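PDB 2X7I: mevalonate kinase from Staphylococcus aureus, which probably catalyses the ATP-dependent phosphorylation of mevalonate to 5-phosphomevalonate, a step of the mevalonate route to isoprenoid precursors. Local coordinates for residues A264-G269 with S275-A280; V214-D219 with F233-A238; Y175-D180 with K287-A292; M204-H209 with H237-A242. All blocks are in the same frame, centred on the assembly; numbering follows the deposited sequence. Where two conformers were deposited one is given.

Interaction 1 of 4, residues A264-G269 with S275-A280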
loop_
_atom_site.group_PDB
_atom_site.type_symbol
_atom_site.label_atom_id
_atom_site.label_comp_id
_atom_site.label_asym_id
_atom_site.label_seq_id
_atom_site.Cartn_x
_atom_site.Cartn_y
_atom_site.Cartn_z
ATOM N N ALA A 264 -16.394 1.995 11.969
ATOM C CA ALA A 264 -15.957 3.177 11.232
ATOM C C ALA A 264 -15.622 2.819 9.787
ATOM O O ALA A 264 -15.354 1.660 9.476
ATOM C CB ALA A 264 -14.747 3.821 11.921
ATOM N N GLY A 265 -15.627 3.827 8.921
ATOM C CA GLY A 265 -15.338 3.649 7.507
ATOM C C GLY A 265 -14.887 4.937 6.839
ATOM O O GLY A 265 -15.350 6.029 7.196
ATOM N N LYS A 266 -13.959 4.810 5.888
ATOM C CA LYS A 266 -13.555 5.918 5.018
ATOM C C LYS A 266 -12.887 5.411 3.752
ATOM O O LYS A 266 -12.499 4.253 3.656
ATOM C CB LYS A 266 -12.604 6.886 5.735
ATOM C CG LYS A 266 -11.160 6.380 5.938
ATOM C CD LYS A 266 -10.283 7.424 6.619
ATOM C CE LYS A 266 -9.890 8.587 5.694
ATOM N NZ LYS A 266 -8.928 8.195 4.625
ATOM N N LEU A 267 -12.764 6.295 2.776
ATOM C CA LEU A 267 -12.036 6.015 1.551
ATOM C C LEU A 267 -10.619 6.542 1.701
ATOM O O LEU A 267 -10.376 7.508 2.423
ATOM C CB LEU A 267 -12.717 6.702 0.372
ATOM C CG LEU A 267 -14.177 6.325 0.107
ATOM C CD1 LEU A 267 -14.739 7.148 -1.052
ATOM C CD2 LEU A 267 -14.318 4.834 -0.173
ATOM N N THR A 268 -9.677 5.911 1.016
ATOM C CA THR A 268 -8.305 6.402 1.005
ATOM C C THR A 268 -8.162 7.539 0.013
ATOM O O THR A 268 -9.041 7.761 -0.818
ATOM C CB THR A 268 -7.311 5.287 0.636
ATOM O OG1 THR A 268 -7.609 4.780 -0.675
ATOM C CG2 THR A 268 -7.380 4.171 1.656
ATOM N N GLY A 269 -7.060 8.274 0.113
ATOM C CA GLY A 269 -6.682 9.247 -0.919
ATOM C C GLY A 269 -7.573 10.464 -1.000
ATOM O O GLY A 269 -7.824 10.992 -2.084
ATOM N N SER A 275 -8.744 2.287 -1.748
ATOM C CA SER A 275 -9.285 1.295 -0.827
ATOM C C SER A 275 -10.454 1.894 -0.058
ATOM O O SER A 275 -10.568 3.124 0.075
ATOM C CB SER A 275 -8.212 0.830 0.162
ATOM O OG SER A 275 -7.125 0.222 -0.517
ATOM N N MET A 276 -11.328 1.016 0.424
ATOM C CA MET A 276 -12.248 1.366 1.503
ATOM C C MET A 276 -11.646 0.734 2.737
ATOM O O MET A 276 -11.235 -0.428 2.693
ATOM C CB MET A 276 -13.656 0.821 1.256
ATOM C CG MET A 276 -14.701 1.374 2.221
ATOM S SD MET A 276 -16.408 0.918 1.820
ATOM C CE MET A 276 -16.534 -0.589 2.740
ATOM N N LEU A 277 -11.559 1.503 3.816
ATOM C CA LEU A 277 -11.004 1.030 5.078
ATOM C C LEU A 277 -12.118 0.974 6.132
ATOM O O LEU A 277 -12.752 1.994 6.411
ATOM C CB LEU A 277 -9.881 1.965 5.544
ATOM C CG LEU A 277 -8.846 2.390 4.491
ATOM C CD1 LEU A 277 -7.902 3.450 5.028
ATOM C CD2 LEU A 277 -8.065 1.195 3.991
ATOM N N LEU A 278 -12.357 -0.207 6.703
ATOM C CA LEU A 278 -13.367 -0.368 7.760
ATOM C C LEU A 278 -12.701 -0.860 9.039
ATOM O O LEU A 278 -11.863 -1.755 8.997
ATOM C CB LEU A 278 -14.464 -1.362 7.344
ATOM C CG LEU A 278 -15.218 -1.041 6.044
ATOM C CD1 LEU A 278 -16.133 -2.198 5.625
ATOM C CD2 LEU A 278 -16.007 0.239 6.195
ATOM N N LEU A 279 -13.089 -0.278 10.171
ATOM C CA LEU A 279 -12.487 -0.603 11.450
ATOM C C LEU A 279 -13.384 -1.552 12.234
ATOM O O LEU A 279 -14.583 -1.323 12.366
ATOM C CB LEU A 279 -12.218 0.673 12.254
ATOM C CG LEU A 279 -11.194 1.659 11.677
ATOM C CD1 LEU A 279 -10.844 2.719 12.711
ATOM C CD2 LEU A 279 -9.921 0.952 11.206
ATOM N N ALA A 280 -12.786 -2.632 12.733
ATOM C CA ALA A 280 -13.490 -3.638 13.523
ATOM C C ALA A 280 -12.705 -3.856 14.798
ATOM O O ALA A 280 -11.485 -3.712 14.804
ATOM C CB ALA A 280 -13.603 -4.929 12.756
HETATM O O HOH W 1 -5.268 2.335 -0.610
#
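The antiparallel beta hairpin of strands 264-267 and 276-280, centred on the pairing of Lys266 with Leu277, runs toward its turn through a Lys-Leu-Thr-Gly sequence that fits the third, glycine-rich motif of GHMP kinases. Lys266 and Leu277 are a hydrogen-bonded pair: Leu277 N reaches Lys266 O at 2.9 Å with an almost perfectly straight N-H (179°), and Lys266 N returns to Leu277 O at 3.1 Å. Gly265 suits the next position because, without a side chain, it lets Leu278 CD2 fold over its CA at 3.7 Å. Nearer the turn the side chain of Thr268 joins the backbone in the pairing. Its OG1 stands between backbone N and carbonyl carbon (chi1 60°) and accepts from Ser275 N at 2.9 Å, while Thr268 N donates to Ser275 O at 3.1 Å. A water bonded to Ser275 OG at 2.8 Å is also weakly linked to OG1. The same rotation turns the methyl CG2 to the leucine side, crossing Leu277 at about a right angle and pressing on its CD1 at 3.5 Å, a tight fit. Lys266 is buried, and its curled chain returns NZ to Leu267 O at 2.7 Å; Leu17 O is a second acceptor, so the ammonium is held by carbonyls. Strand 276-280 lies between 264-267 and 175-180. Phe233 of helix 226-243 covers the face of Ala264, Lys266 and Leu279, whereas Ile250 and Met254 of helix 248-259 pack on that of Leu267, Met276 and Leu278.

Interaction 2 of 4, residues V214-D219 with F233-A238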
loop_
_atom_site.group_PDB
_atom_site.type_symbol
_atom_site.label_atom_id
_atom_site.label_comp_id
_atom_site.label_asym_id
_atom_site.label_seq_id
_atom_site.Cartn_x
_atom_site.Cartn_y
_atom_site.Cartn_z
ATOM N N VAL A 214 -5.493 14.734 10.230
ATOM C CA VAL A 214 -4.192 14.058 10.250
ATOM C C VAL A 214 -3.401 14.434 11.515
ATOM O O VAL A 214 -2.657 13.611 12.050
ATOM C CB VAL A 214 -3.341 14.387 8.984
ATOM C CG1 VAL A 214 -1.913 13.874 9.133
ATOM C CG2 VAL A 214 -3.988 13.811 7.733
ATOM N N LEU A 215 -3.568 15.668 11.989
ATOM C CA LEU A 215 -2.884 16.131 13.195
ATOM C C LEU A 215 -3.410 15.395 14.430
ATOM O O LEU A 215 -2.632 14.943 15.268
ATOM C CB LEU A 215 -3.038 17.647 13.366
ATOM C CG LEU A 215 -2.349 18.287 14.576
ATOM C CD1 LEU A 215 -0.885 17.853 14.674
ATOM C CD2 LEU A 215 -2.476 19.814 14.535
ATOM N N ARG A 216 -4.727 15.264 14.532
ATOM C CA ARG A 216 -5.319 14.485 15.616
ATOM C C ARG A 216 -4.979 12.993 15.509
ATOM O O ARG A 216 -4.823 12.323 16.521
ATOM C CB ARG A 216 -6.829 14.652 15.633
ATOM C CG ARG A 216 -7.304 16.068 15.927
ATOM C CD ARG A 216 -8.797 16.209 15.610
ATOM N NE ARG A 216 -9.605 15.128 16.201
ATOM C CZ ARG A 216 -10.911 14.965 15.984
ATOM N NH1 ARG A 216 -11.578 15.810 15.200
ATOM N NH2 ARG A 216 -11.560 13.957 16.564
ATOM N N ALA A 217 -4.887 12.481 14.286
ATOM C CA ALA A 217 -4.544 11.070 14.044
ATOM C C ALA A 217 -3.136 10.701 14.510
ATOM O O ALA A 217 -2.902 9.582 14.940
ATOM C CB ALA A 217 -4.698 10.747 12.570
ATOM N N SER A 218 -2.203 11.636 14.408
ATOM C CA SER A 218 -0.833 11.401 14.831
ATOM C C SER A 218 -0.765 11.146 16.326
ATOM O O SER A 218 -0.132 10.194 16.753
ATOM C CB SER A 218 0.075 12.578 14.444
ATOM O OG SER A 218 -0.351 13.795 15.032
ATOM N N ASP A 219 -1.427 11.990 17.112
ATOM C CA ASP A 219 -1.478 11.809 18.568
ATOM C C ASP A 219 -2.250 10.546 18.954
ATOM O O ASP A 219 -1.794 9.754 19.778
ATOM C CB ASP A 219 -2.094 13.038 19.246
ATOM C CG ASP A 219 -1.101 14.177 19.399
ATOM O OD1 ASP A 219 -1.215 15.169 18.639
ATOM O OD2 ASP A 219 -0.204 14.070 20.273
ATOM N N PHE A 233 -11.894 8.529 11.518
ATOM C CA PHE A 233 -12.329 7.912 10.250
ATOM C C PHE A 233 -13.728 8.406 9.865
ATOM O O PHE A 233 -13.958 8.801 8.729
ATOM C CB PHE A 233 -12.355 6.385 10.350
ATOM C CG PHE A 233 -11.071 5.698 9.925
ATOM C CD1 PHE A 233 -9.824 6.262 10.178
ATOM C CD2 PHE A 233 -11.122 4.464 9.298
ATOM C CE1 PHE A 233 -8.657 5.614 9.792
ATOM C CE2 PHE A 233 -9.960 3.813 8.905
ATOM C CZ PHE A 233 -8.724 4.396 9.160
ATOM N N ASN A 234 -14.655 8.380 10.824
ATOM C CA ASN A 234 -16.052 8.736 10.566
ATOM C C ASN A 234 -16.232 10.234 10.295
ATOM O O ASN A 234 -17.087 10.630 9.497
ATOM C CB ASN A 234 -16.942 8.281 11.728
ATOM C CG ASN A 234 -17.074 6.759 11.809
ATOM O OD1 ASN A 234 -17.265 6.090 10.789
ATOM N ND2 ASN A 234 -17.007 6.214 13.027
ATOM N N GLU A 235 -15.412 11.055 10.948
ATOM C CA GLU A 235 -15.372 12.492 10.667
ATOM C C GLU A 235 -14.848 12.784 9.270
ATOM O O GLU A 235 -15.405 13.628 8.569
ATOM C CB GLU A 235 -14.545 13.248 11.719
ATOM C CG GLU A 235 -15.193 13.221 13.091
ATOM C CD GLU A 235 -14.750 14.346 14.014
ATOM O OE1 GLU A 235 -14.660 15.514 13.556
ATOM O OE2 GLU A 235 -14.534 14.071 15.214
ATOM N N CYS A 236 -13.786 12.086 8.864
ATOM C CA CYS A 236 -13.214 12.223 7.514
ATOM C C CYS A 236 -14.273 11.944 6.459
ATOM O O CYS A 236 -14.439 12.700 5.504
ATOM C CB CYS A 236 -12.064 11.233 7.285
ATOM S SG CYS A 236 -10.532 11.542 8.176
ATOM N N HIS A 237 -14.984 10.832 6.642
ATOM C CA HIS A 237 -15.970 10.389 5.663
ATOM C C HIS A 237 -17.152 11.341 5.525
ATOM O O HIS A 237 -17.546 11.682 4.409
ATOM C CB HIS A 237 -16.489 8.996 5.992
ATOM C CG HIS A 237 -17.309 8.408 4.892
ATOM N ND1 HIS A 237 -16.801 8.191 3.628
ATOM C CD2 HIS A 237 -18.612 8.043 4.844
ATOM C CE1 HIS A 237 -17.750 7.686 2.860
ATOM N NE2 HIS A 237 -18.858 7.587 3.574
ATOM N N ALA A 238 -17.711 11.740 6.669
ATOM C CA ALA A 238 -18.796 12.706 6.730
ATOM C C ALA A 238 -18.383 14.024 6.079
ATOM O O ALA A 238 -19.156 14.606 5.313
ATOM C CB ALA A 238 -19.227 12.935 8.187
#
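Arg216 and Glu235 join helices 203-222 and 226-243 through a salt bridge at the protein surface, the sole direct touch between segments 214-219 and 233-238. In the ionic part, one carboxylate oxygen serves both terminal nitrogens. Arg216 NH2 donates to Glu235 OE2 at 3.3 Å, and NH1 makes a weak second bond to the same OE2 at 3.4 Å. OE2 sits at the edge of the guanidinium, close to its plane, but NH2 meets it from above the carboxylate, 53° out of that plane. With the two flat groups turned 62° apart, this is a forked grip on a single oxygen, and both lengths suggest a modest attraction. A bend at chi3 (49°) in the arginine, against a glutamate extended beyond CG, lets the two long chains meet at about a right angle; long, flexible charged residues suit such a surface site, where the backbones stand well apart. Asp231 adds a long, weak ion pair to Arg216 NH2, and its carboxylate also lies near that of Glu235, so the arginine probably eases the crowding of like charges. Among bonds within one helix, Ser218 OG donates to Leu215 O at 2.6 Å, a usual way for serine to satisfy its hydroxyl inside a helix. Inward of the bridge, Val214 and Ala217 of helix 203-222 pack on Ile30 of strand 29-45, while Asn234 of helix 226-243 bonds to Ile263 O beside strand 264-267.

Interaction 3 of 4, residues Y175-D180 with K287-A292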
loop_
_atom_site.group_PDB
_atom_site.type_symbol
_atom_site.label_atom_id
_atom_site.label_comp_id
_atom_site.label_asym_id
_atom_site.label_seq_id
_atom_site.Cartn_x
_atom_site.Cartn_y
_atom_site.Cartn_z
ATOM N N TYR A 175 -8.711 -4.033 14.319
ATOM C CA TYR A 175 -8.538 -4.567 12.982
ATOM C C TYR A 175 -9.103 -3.603 11.967
ATOM O O TYR A 175 -10.019 -2.824 12.258
ATOM C CB TYR A 175 -9.245 -5.919 12.856
ATOM C CG TYR A 175 -8.580 -7.014 13.660
ATOM C CD1 TYR A 175 -8.708 -7.064 15.052
ATOM C CD2 TYR A 175 -7.802 -7.984 13.037
ATOM C CE1 TYR A 175 -8.083 -8.057 15.796
ATOM C CE2 TYR A 175 -7.185 -8.983 13.768
ATOM C CZ TYR A 175 -7.329 -9.017 15.147
ATOM O OH TYR A 175 -6.713 -10.010 15.872
ATOM N N MET A 176 -8.538 -3.663 10.769
ATOM C CA MET A 176 -8.966 -2.828 9.665
ATOM C C MET A 176 -9.196 -3.740 8.474
ATOM O O MET A 176 -8.285 -4.464 8.060
ATOM C CB MET A 176 -7.900 -1.777 9.351
ATOM C CG MET A 176 -8.209 -0.915 8.133
ATOM S SD MET A 176 -7.048 0.436 7.902
ATOM C CE MET A 176 -5.515 -0.424 7.539
ATOM N N VAL A 177 -10.424 -3.736 7.955
ATOM C CA VAL A 177 -10.732 -4.423 6.698
ATOM C C VAL A 177 -10.452 -3.469 5.545
ATOM O O VAL A 177 -10.962 -2.356 5.522
ATOM C CB VAL A 177 -12.206 -4.880 6.623
ATOM C CG1 VAL A 177 -12.494 -5.542 5.281
ATOM C CG2 VAL A 177 -12.522 -5.828 7.762
ATOM N N VAL A 178 -9.633 -3.914 4.603
ATOM C CA VAL A 178 -9.282 -3.138 3.430
ATOM C C VAL A 178 -10.051 -3.714 2.253
ATOM O O VAL A 178 -9.941 -4.897 1.964
ATOM C CB VAL A 178 -7.768 -3.198 3.178
ATOM C CG1 VAL A 178 -7.393 -2.473 1.893
ATOM C CG2 VAL A 178 -7.017 -2.618 4.375
ATOM N N ILE A 179 -10.853 -2.882 1.600
ATOM C CA ILE A 179 -11.684 -3.315 0.481
ATOM C C ILE A 179 -11.276 -2.622 -0.821
ATOM O O ILE A 179 -11.112 -1.413 -0.859
ATOM C CB ILE A 179 -13.164 -3.013 0.746
ATOM C CG1 ILE A 179 -13.658 -3.776 1.977
ATOM C CG2 ILE A 179 -14.003 -3.361 -0.481
ATOM C CD1 ILE A 179 -14.907 -3.188 2.614
ATOM N N ASP A 180 -11.113 -3.416 -1.876
ATOM C CA ASP A 180 -10.864 -2.935 -3.235
ATOM C C ASP A 180 -12.162 -3.115 -4.018
ATOM O O ASP A 180 -12.710 -4.208 -4.059
ATOM C CB ASP A 180 -9.715 -3.756 -3.850
ATOM C CG ASP A 180 -9.520 -3.517 -5.346
ATOM O OD1 ASP A 180 -8.758 -4.290 -5.969
ATOM O OD2 ASP A 180 -10.111 -2.583 -5.907
ATOM N N LYS A 287 -13.879 -10.831 9.978
ATOM C CA LYS A 287 -14.197 -11.937 9.058
ATOM C C LYS A 287 -15.653 -11.876 8.587
ATOM O O LYS A 287 -15.958 -12.228 7.446
ATOM C CB LYS A 287 -13.900 -13.298 9.696
ATOM C CG LYS A 287 -12.409 -13.592 9.882
ATOM C CD LYS A 287 -12.183 -14.928 10.579
ATOM C CE LYS A 287 -10.702 -15.291 10.640
ATOM N NZ LYS A 287 -10.456 -16.496 11.491
ATOM N N ASN A 288 -16.545 -11.419 9.460
ATOM C CA ASN A 288 -17.953 -11.245 9.103
ATOM C C ASN A 288 -18.145 -10.105 8.106
ATOM O O ASN A 288 -18.948 -10.213 7.180
ATOM C CB ASN A 288 -18.800 -10.986 10.354
ATOM C CG ASN A 288 -18.832 -12.171 11.297
ATOM O OD1 ASN A 288 -18.326 -13.251 10.983
ATOM N ND2 ASN A 288 -19.421 -11.972 12.470
ATOM N N ILE A 289 -17.411 -9.015 8.304
ATOM C CA ILE A 289 -17.441 -7.884 7.379
ATOM C C ILE A 289 -16.965 -8.321 6.001
ATOM O O ILE A 289 -17.592 -7.994 4.999
ATOM C CB ILE A 289 -16.570 -6.707 7.877
ATOM C CG1 ILE A 289 -17.243 -6.009 9.062
ATOM C CG2 ILE A 289 -16.317 -5.698 6.757
ATOM C CD1 ILE A 289 -16.298 -5.149 9.877
ATOM N N VAL A 290 -15.864 -9.070 5.966
ATOM C CA VAL A 290 -15.286 -9.542 4.712
ATOM C C VAL A 290 -16.320 -10.325 3.921
ATOM O O VAL A 290 -16.590 -10.000 2.772
ATOM C CB VAL A 290 -14.021 -10.414 4.947
ATOM C CG1 VAL A 290 -13.695 -11.257 3.719
ATOM C CG2 VAL A 290 -12.836 -9.529 5.321
ATOM N N LYS A 291 -16.922 -11.335 4.543
ATOM C CA LYS A 291 -17.874 -12.170 3.834
ATOM C C LYS A 291 -19.074 -11.370 3.323
ATOM O O LYS A 291 -19.464 -11.525 2.165
ATOM C CB LYS A 291 -18.332 -13.347 4.696
ATOM C CG LYS A 291 -17.249 -14.410 4.987
ATOM C CD LYS A 291 -16.517 -14.934 3.723
ATOM C CE LYS A 291 -16.409 -16.473 3.681
ATOM N NZ LYS A 291 -16.289 -17.154 5.013
ATOM N N ALA A 292 -19.640 -10.510 4.167
ATOM C CA ALA A 292 -20.796 -9.699 3.771
ATOM C C ALA A 292 -20.480 -8.741 2.619
ATOM O O ALA A 292 -21.327 -8.514 1.750
ATOM C CB ALA A 292 -21.332 -8.923 4.962
#
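Val177, on strand 175-180, points its forked side chain at helix 283-295 and straddles two consecutive helix residues, Ile289 and Val290. CG1 lies anti to the backbone N (chi1 178°), which turns it to Val290 and CG2 to Ile289, though CG1 also stays near the isoleucine. CG2 of Val177 meets CG2 of Ile289 at 3.9 Å, methyl against methyl, and lies 4.1 Å from the CB of Ile289, so it rests against the branch point of that side chain. The other methyl, Val177 CG1, reaches Val290 CG2 at 4.0 Å while staying 4.1 Å from Ile289 CG2. In both pairs the side chains cross obliquely. Ile289 has its CG2 anti to its own backbone N, which presents the short branch to the strand and sends the longer CG1 arm elsewhere. Beta-branched residues suit this interface: they fill space close to the main chain, and the nearest CA atoms, those of Val177 and Val290, are 7.1 Å apart. The contact is wholly apolar and largely buried, ordinary packing of a helix on a sheet. Helix 283-295 links strands 276-280 and 300-305, which run parallel to each other on either side of strand 175-180, so it forms a beta-alpha-beta crossover over strand 175-180 in this ferredoxin-like sheet. Around it, Ala286 also touches Val177, Val293 packs on Ile179, Ile289 touches Leu278 of strand 276-280 and Val290 touches Thr301 of strand 300-305.

Interaction 4 of 4, residues M204-H209 with H237-A242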
loop_
_atom_site.group_PDB
_atom_site.type_symbol
_atom_site.label_atom_id
_atom_site.label_comp_id
_atom_site.label_asym_id
_atom_site.label_seq_id
_atom_site.Cartn_x
_atom_site.Cartn_y
_atom_site.Cartn_z
ATOM N N MET A 204 -11.279 21.534 -2.069
ATOM C CA MET A 204 -10.166 22.196 -1.379
ATOM C C MET A 204 -10.388 22.282 0.120
ATOM O O MET A 204 -9.448 22.136 0.901
ATOM C CB MET A 204 -9.946 23.614 -1.929
ATOM C CG MET A 204 -9.300 23.669 -3.310
ATOM S SD MET A 204 -7.789 22.682 -3.447
ATOM C CE MET A 204 -6.852 23.288 -2.034
ATOM N N SER A 205 -11.631 22.540 0.509
ATOM C CA SER A 205 -12.003 22.618 1.916
ATOM C C SER A 205 -11.922 21.247 2.595
ATOM O O SER A 205 -11.586 21.167 3.769
ATOM C CB SER A 205 -13.407 23.212 2.063
ATOM O OG SER A 205 -14.325 22.555 1.207
ATOM N N HIS A 206 -12.219 20.177 1.858
ATOM C CA HIS A 206 -12.069 18.815 2.391
ATOM C C HIS A 206 -10.604 18.475 2.674
ATOM O O HIS A 206 -10.302 17.867 3.692
ATOM C CB HIS A 206 -12.663 17.749 1.456
ATOM C CG HIS A 206 -12.445 16.340 1.933
ATOM N ND1 HIS A 206 -12.934 15.878 3.136
ATOM C CD2 HIS A 206 -11.808 15.289 1.363
ATOM C CE1 HIS A 206 -12.596 14.613 3.296
ATOM N NE2 HIS A 206 -11.914 14.230 2.234
ATOM N N VAL A 207 -9.719 18.877 1.770
ATOM C CA VAL A 207 -8.286 18.648 1.911
ATOM C C VAL A 207 -7.726 19.536 3.010
ATOM O O VAL A 207 -6.820 19.132 3.730
ATOM C CB VAL A 207 -7.509 18.930 0.592
ATOM C CG1 VAL A 207 -6.062 18.478 0.733
ATOM C CG2 VAL A 207 -8.163 18.218 -0.583
ATOM N N LYS A 208 -8.259 20.747 3.122
ATOM C CA LYS A 208 -7.948 21.626 4.243
ATOM C C LYS A 208 -8.341 20.943 5.557
ATOM O O LYS A 208 -7.547 20.897 6.498
ATOM C CB LYS A 208 -8.654 22.977 4.085
ATOM C CG LYS A 208 -8.522 23.908 5.292
ATOM C CD LYS A 208 -8.974 25.329 4.965
ATOM C CE LYS A 208 -8.642 26.302 6.110
ATOM N NZ LYS A 208 -8.970 27.739 5.778
ATOM N N HIS A 209 -9.531 20.348 5.591
ATOM C CA HIS A 209 -10.031 19.712 6.817
ATOM C C HIS A 209 -9.306 18.420 7.188
ATOM O O HIS A 209 -9.100 18.158 8.371
ATOM C CB HIS A 209 -11.542 19.451 6.741
ATOM C CG HIS A 209 -12.354 20.681 6.500
ATOM N ND1 HIS A 209 -13.553 20.656 5.823
ATOM C CD2 HIS A 209 -12.120 21.980 6.805
ATOM C CE1 HIS A 209 -14.031 21.886 5.735
ATOM N NE2 HIS A 209 -13.181 22.709 6.323
ATOM N N HIS A 237 -14.984 10.832 6.642
ATOM C CA HIS A 237 -15.970 10.389 5.663
ATOM C C HIS A 237 -17.152 11.341 5.525
ATOM O O HIS A 237 -17.546 11.682 4.409
ATOM C CB HIS A 237 -16.489 8.996 5.992
ATOM C CG HIS A 237 -17.309 8.408 4.892
ATOM N ND1 HIS A 237 -16.801 8.191 3.628
ATOM C CD2 HIS A 237 -18.612 8.043 4.844
ATOM C CE1 HIS A 237 -17.750 7.686 2.860
ATOM N NE2 HIS A 237 -18.858 7.587 3.574
ATOM N N ALA A 238 -17.711 11.740 6.669
ATOM C CA ALA A 238 -18.796 12.706 6.730
ATOM C C ALA A 238 -18.383 14.024 6.079
ATOM O O ALA A 238 -19.156 14.606 5.313
ATOM C CB ALA A 238 -19.227 12.935 8.187
ATOM N N ASP A 239 -17.168 14.478 6.377
ATOM C CA ASP A 239 -16.623 15.688 5.762
ATOM C C ASP A 239 -16.585 15.565 4.240
ATOM O O ASP A 239 -17.024 16.482 3.542
ATOM C CB ASP A 239 -15.215 16.005 6.283
ATOM C CG ASP A 239 -14.715 17.368 5.821
ATOM O OD1 ASP A 239 -14.010 17.424 4.794
ATOM O OD2 ASP A 239 -15.051 18.391 6.465
ATOM N N LEU A 240 -16.076 14.439 3.735
ATOM C CA LEU A 240 -16.034 14.189 2.288
ATOM C C LEU A 240 -17.431 14.247 1.676
ATOM O O LEU A 240 -17.643 14.903 0.653
ATOM C CB LEU A 240 -15.402 12.822 1.972
ATOM C CG LEU A 240 -15.371 12.419 0.486
ATOM C CD1 LEU A 240 -14.337 13.236 -0.281
ATOM C CD2 LEU A 240 -15.110 10.932 0.329
ATOM N N LYS A 241 -18.370 13.552 2.313
ATOM C CA LYS A 241 -19.737 13.433 1.809
ATOM C C LYS A 241 -20.491 14.757 1.878
ATOM O O LYS A 241 -21.282 15.074 0.997
ATOM C CB LYS A 241 -20.515 12.392 2.608
ATOM C CG LYS A 241 -20.046 10.962 2.451
ATOM C CD LYS A 241 -21.236 9.988 2.432
ATOM C CE LYS A 241 -22.181 10.153 3.630
ATOM N NZ LYS A 241 -23.617 10.072 3.201
ATOM N N ALA A 242 -20.244 15.513 2.943
ATOM C CA ALA A 242 -20.813 16.838 3.104
ATOM C C ALA A 242 -20.401 17.767 1.960
ATOM O O ALA A 242 -21.202 18.575 1.496
ATOM C CB ALA A 242 -20.377 17.430 4.445
#
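His206 and Asp239 each hold CG anti to the backbone N (chi1 176° and -171°), which brings ring and carboxylate together between two nearly antiparallel helices. His206 ND1 donates to Asp239 OD1 on its anti lone pair, nearly straight at 168° and with the oxygen close to the ring plane; the modelled length of 2.5 Å is very short and should not be read as unusual strength. Ring and carboxylate are nearly coplanar here. One turn further along helix 203-222, His209 comes to the same carboxylate almost perpendicular to it, and its ND1 makes weak bonds to Asp239 OD2 at 2.8 Å and OD1 at 3.4 Å. The placing of this ring is less certain, because it is crowded against its own helix. Leu240 supplies the apolar side: its CD1 makes a CH-pi contact 3.9 Å from the centroid of the His206 ring, and its CB lies over the same ring. Histidine suits this place by offering an N-H at its edge and a flat face to a leucine. One aspartate thus accepts from His206 and, weakly and less surely, from His209; its charge would probably favour a proton on His206 ND1 and perhaps on His209 ND1.

All four contacts lie in the ferredoxin-like C-terminal part of the kinase. Interactions 2 and 4, centred about 11 Å apart, both join helices 203-222 and 226-243 and share His237 and Ala238, so this helix pair is tied at two levels. Helix 226-243 then rests on the hairpin of interaction 1, whose centre is about 11 Å from that of interaction 2. Interaction 3 is about 10 Å from interaction 1, centre to centre, and belongs to the same sheet through neighbouring strands 276-280 and 175-180, but its centre is about 24 Å from that of interaction 4. Along the chain it encloses the other three, bringing the sheet's first strand against the chain's last helix, after which strand 300-305 completes the sheet.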